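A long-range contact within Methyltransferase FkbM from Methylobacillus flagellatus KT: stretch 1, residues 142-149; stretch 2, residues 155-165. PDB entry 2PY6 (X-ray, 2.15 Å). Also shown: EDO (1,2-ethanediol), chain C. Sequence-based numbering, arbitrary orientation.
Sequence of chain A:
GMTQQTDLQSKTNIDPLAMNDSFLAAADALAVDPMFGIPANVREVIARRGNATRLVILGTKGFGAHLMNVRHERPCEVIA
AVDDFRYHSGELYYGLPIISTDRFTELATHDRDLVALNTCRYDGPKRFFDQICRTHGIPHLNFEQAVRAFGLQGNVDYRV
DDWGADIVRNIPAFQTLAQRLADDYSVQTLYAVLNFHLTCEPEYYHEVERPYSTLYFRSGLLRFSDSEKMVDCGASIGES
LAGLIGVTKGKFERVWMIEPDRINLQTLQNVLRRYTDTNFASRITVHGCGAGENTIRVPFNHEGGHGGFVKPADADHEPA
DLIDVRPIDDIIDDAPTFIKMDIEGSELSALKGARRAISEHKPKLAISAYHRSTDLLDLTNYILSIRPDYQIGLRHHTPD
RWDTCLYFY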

# COMPACT_ATOMS: atom_id res chain seq x y z
N ASN A 142 20.86 19.18 -10.87
CA ASN A 142 20.56 18.41 -9.66
C ASN A 142 20.80 19.37 -8.46
O ASN A 142 21.27 20.54 -8.65
CB ASN A 142 21.37 17.12 -9.57
CG ASN A 142 22.85 17.36 -9.38
OD1 ASN A 142 23.28 18.32 -8.76
ND2 ASN A 142 23.63 16.44 -9.89
N PHE A 143 20.48 18.92 -7.25
CA PHE A 143 20.57 19.79 -6.09
C PHE A 143 21.98 20.34 -5.79
O PHE A 143 22.13 21.53 -5.52
CB PHE A 143 19.99 19.11 -4.86
CG PHE A 143 19.92 20.02 -3.69
CD1 PHE A 143 18.85 20.88 -3.54
CD2 PHE A 143 20.94 20.04 -2.75
CE1 PHE A 143 18.79 21.73 -2.47
CE2 PHE A 143 20.88 20.89 -1.68
CZ PHE A 143 19.81 21.74 -1.54
N GLU A 144 23.01 19.52 -5.91
CA GLU A 144 24.37 19.98 -5.62
C GLU A 144 24.78 21.03 -6.62
O GLU A 144 25.44 22.00 -6.25
CB GLU A 144 25.39 18.84 -5.64
CG GLU A 144 25.43 18.00 -4.40
CD GLU A 144 24.20 17.14 -4.16
OE1 GLU A 144 23.54 16.75 -5.15
OE2 GLU A 144 23.92 16.84 -2.97
N GLN A 145 24.39 20.82 -7.89
CA GLN A 145 24.61 21.79 -8.97
C GLN A 145 23.85 23.08 -8.71
O GLN A 145 24.39 24.17 -8.94
CB GLN A 145 24.23 21.22 -10.33
CG GLN A 145 25.13 20.03 -10.79
CD GLN A 145 24.66 19.40 -12.10
OE1 GLN A 145 23.46 19.24 -12.33
NE2 GLN A 145 25.59 19.02 -12.95
N ALA A 146 22.61 22.97 -8.23
CA ALA A 146 21.84 24.16 -7.87
C ALA A 146 22.58 24.98 -6.79
O ALA A 146 22.71 26.20 -6.92
CB ALA A 146 20.46 23.77 -7.33
N VAL A 147 23.03 24.31 -5.72
CA VAL A 147 23.74 24.98 -4.62
C VAL A 147 24.95 25.77 -5.14
O VAL A 147 25.14 26.91 -4.77
CB VAL A 147 24.14 24.01 -3.51
CG1 VAL A 147 25.07 24.67 -2.48
CG2 VAL A 147 22.90 23.46 -2.81
N ARG A 148 25.72 25.17 -6.05
CA ARG A 148 26.89 25.81 -6.60
C ARG A 148 26.57 26.89 -7.61
O ARG A 148 27.19 27.95 -7.59
CB ARG A 148 27.80 24.75 -7.24
CG ARG A 148 29.10 25.33 -7.87
CD ARG A 148 30.00 24.19 -8.35
NE ARG A 148 30.57 23.46 -7.23
CZ ARG A 148 31.30 22.36 -7.36
NH1 ARG A 148 31.59 21.90 -8.57
NH2 ARG A 148 31.79 21.75 -6.29
N ALA A 149 25.59 26.65 -8.48
CA ALA A 149 25.26 27.58 -9.57
C ALA A 149 24.64 28.88 -9.11
O ALA A 149 24.80 29.90 -9.75
CB ALA A 149 24.37 26.91 -10.62
N ASN A 155 24.12 28.83 3.08
CA ASN A 155 22.69 29.14 3.30
C ASN A 155 21.77 27.92 3.21
O ASN A 155 20.54 28.06 3.28
CB ASN A 155 22.24 30.24 2.34
CG ASN A 155 22.93 31.54 2.63
OD1 ASN A 155 23.85 31.93 1.92
ND2 ASN A 155 22.55 32.16 3.75
N VAL A 156 22.39 26.75 3.06
CA VAL A 156 21.67 25.47 3.10
C VAL A 156 22.23 24.66 4.24
O VAL A 156 23.31 24.95 4.72
CB VAL A 156 21.78 24.66 1.78
CG1 VAL A 156 20.98 25.35 0.70
CG2 VAL A 156 23.23 24.42 1.35
N ASP A 157 21.48 23.64 4.66
CA ASP A 157 21.91 22.70 5.69
C ASP A 157 23.32 22.22 5.30
O ASP A 157 23.58 21.94 4.12
CB ASP A 157 20.88 21.55 5.75
CG ASP A 157 21.12 20.58 6.90
OD1 ASP A 157 22.25 20.47 7.44
OD2 ASP A 157 20.13 19.88 7.24
N TYR A 158 24.23 22.19 6.26
CA TYR A 158 25.61 21.76 6.00
C TYR A 158 25.72 20.37 5.38
O TYR A 158 26.61 20.11 4.58
CB TYR A 158 26.47 21.87 7.27
CG TYR A 158 27.93 21.54 7.04
CD1 TYR A 158 28.71 22.28 6.16
CD2 TYR A 158 28.53 20.48 7.71
CE1 TYR A 158 30.06 21.98 5.93
CE2 TYR A 158 29.88 20.17 7.50
CZ TYR A 158 30.63 20.93 6.60
OH TYR A 158 31.96 20.62 6.39
N ARG A 159 24.80 19.47 5.72
CA ARG A 159 24.80 18.11 5.18
C ARG A 159 24.55 18.00 3.64
O ARG A 159 24.88 16.97 3.03
CB ARG A 159 23.79 17.23 5.95
CG ARG A 159 22.30 17.50 5.65
N VAL A 160 23.94 19.03 3.05
CA VAL A 160 23.66 19.06 1.61
C VAL A 160 24.42 20.21 0.91
O VAL A 160 24.14 20.54 -0.25
CB VAL A 160 22.13 19.12 1.31
CG1 VAL A 160 21.44 17.93 1.97
CG2 VAL A 160 21.47 20.43 1.79
N ASP A 161 25.45 20.75 1.58
CA ASP A 161 26.22 21.87 1.07
C ASP A 161 27.35 21.43 0.14
O ASP A 161 27.69 20.24 0.05
CB ASP A 161 26.80 22.71 2.23
CG ASP A 161 26.95 24.20 1.88
OD1 ASP A 161 26.87 24.58 0.69
OD2 ASP A 161 27.15 25.01 2.81
N ASP A 162 27.90 22.41 -0.57
CA ASP A 162 28.96 22.23 -1.53
C ASP A 162 30.28 22.23 -0.84
O ASP A 162 30.75 23.28 -0.41
CB ASP A 162 28.92 23.39 -2.54
CG ASP A 162 29.94 23.26 -3.65
OD1 ASP A 162 30.78 22.32 -3.64
OD2 ASP A 162 29.95 24.16 -4.51
N TRP A 163 30.93 21.05 -0.80
CA TRP A 163 32.20 20.90 -0.12
C TRP A 163 33.37 21.01 -1.06
O TRP A 163 34.50 20.73 -0.65
CB TRP A 163 32.24 19.56 0.63
CG TRP A 163 31.22 19.48 1.74
CD1 TRP A 163 30.45 20.50 2.22
CD2 TRP A 163 30.96 18.36 2.59
NE1 TRP A 163 29.68 20.07 3.24
CE2 TRP A 163 29.97 18.76 3.51
CE3 TRP A 163 31.42 17.06 2.63
CZ2 TRP A 163 29.45 17.91 4.46
CZ3 TRP A 163 30.92 16.22 3.59
CH2 TRP A 163 29.94 16.64 4.49
N GLY A 164 33.11 21.45 -2.30
CA GLY A 164 34.14 21.56 -3.34
C GLY A 164 35.39 22.31 -2.96
O GLY A 164 36.49 21.76 -3.05
N ALA A 165 35.21 23.56 -2.55
CA ALA A 165 36.31 24.47 -2.17
C ALA A 165 37.18 23.95 -1.02
O ALA A 165 38.38 24.14 -1.04
CB ALA A 165 35.74 25.80 -1.78
C1 EDO C . 29.33 19.57 -3.99
O1 EDO C . 29.03 19.00 -5.23
C2 EDO C . 28.72 18.75 -2.86
O2 EDO C . 29.68 18.58 -1.81

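The apolar centre of this contact is built from four side chains, two from the helix and two from the loop that packs against it. Phe 143 and Val 147 lie one helical turn apart, as the backbone bond from Val 147 N to Phe 143 O (2.9 Å) confirms, so both CA-to-CB bonds point toward the second stretch. Val 156 and Val 160 answer them, their CA-to-CB bonds likewise pointing toward the helix. The tightest of these apolar approaches is Phe 143 CE2 to Val 160 CG2, at 3.5 Å. Val 156 stands farther off, with its CG1 4.4 Å from Phe 143 CZ and its CG2 4.3 Å from Val 147 CG1. Both valines meet the phenylalanine ring obliquely, and its t rotamer (chi1 -173°) carries the ring out to reach them. The first rule is one of spacing: an i, i+4 pair on a helix gives two adjacent knobs, and a loop can meet them with two branched residues if its turn brings both to the same side. Here the turn is held by Val 160 N, which donates to Asp 157 O at 3.1 Å, and by Asp 161 N, which donates to Tyr 158 O at 3.3 Å.

Val 147 also marks the passage from apolar to polar. Its CG1 lies 4.1 Å from Asp 162 CB and 3.6 Å from Asp 161 OD1, so a methyl group rests beside a carboxylate. That oxygen is not left without a polar partner, for Asp 162 N donates to Asp 161 OD1 at 2.7 Å. Although the CA-to-CB bond of Asp 161 points away from the helix, the end of its side chain comes nearer.

At the polar edge, Arg 148 and Asp 162 form a salt bridge with two hydrogen bonds. Arg 148 NE donates to Asp 162 OD2 and Arg 148 NH2 to Asp 162 OD1, both at 2.9 Å, with N-H...acceptor angles of 170° and 159°. Two donors thus meet two oxygens, and OD2 sits near the guanidinium plane, at its edge. The CA-to-CB bond of Arg 148 points sideways, but the end of its side chain comes nearer, through t chi1 and chi2 and an m chi3; Arg 148 CA and Asp 162 CA lie 6.5 Å apart, the nearest CA pair across the two stretches. Asp 162, itself in a t rotamer, also accepts from Gly 164 N at OD1 (2.8 Å), which ties the carboxylate to its own chain as well as to the arginine.

Gly 164 completes the fit. Its CA is 3.8 Å from Arg 148 NH2, and an ideal CB there would lie only 2.5 Å from that nitrogen, a clash. The arginine therefore occupies space that a side chain at this position would need. Beside the Asp 162 carboxylate, a 1,2-ethanediol, probably from the crystallisation liquor, bridges the loop backbone: Trp 163 N donates to its O2 at 2.9 Å, and O2 donates to Asp 161 O at 3.2 Å.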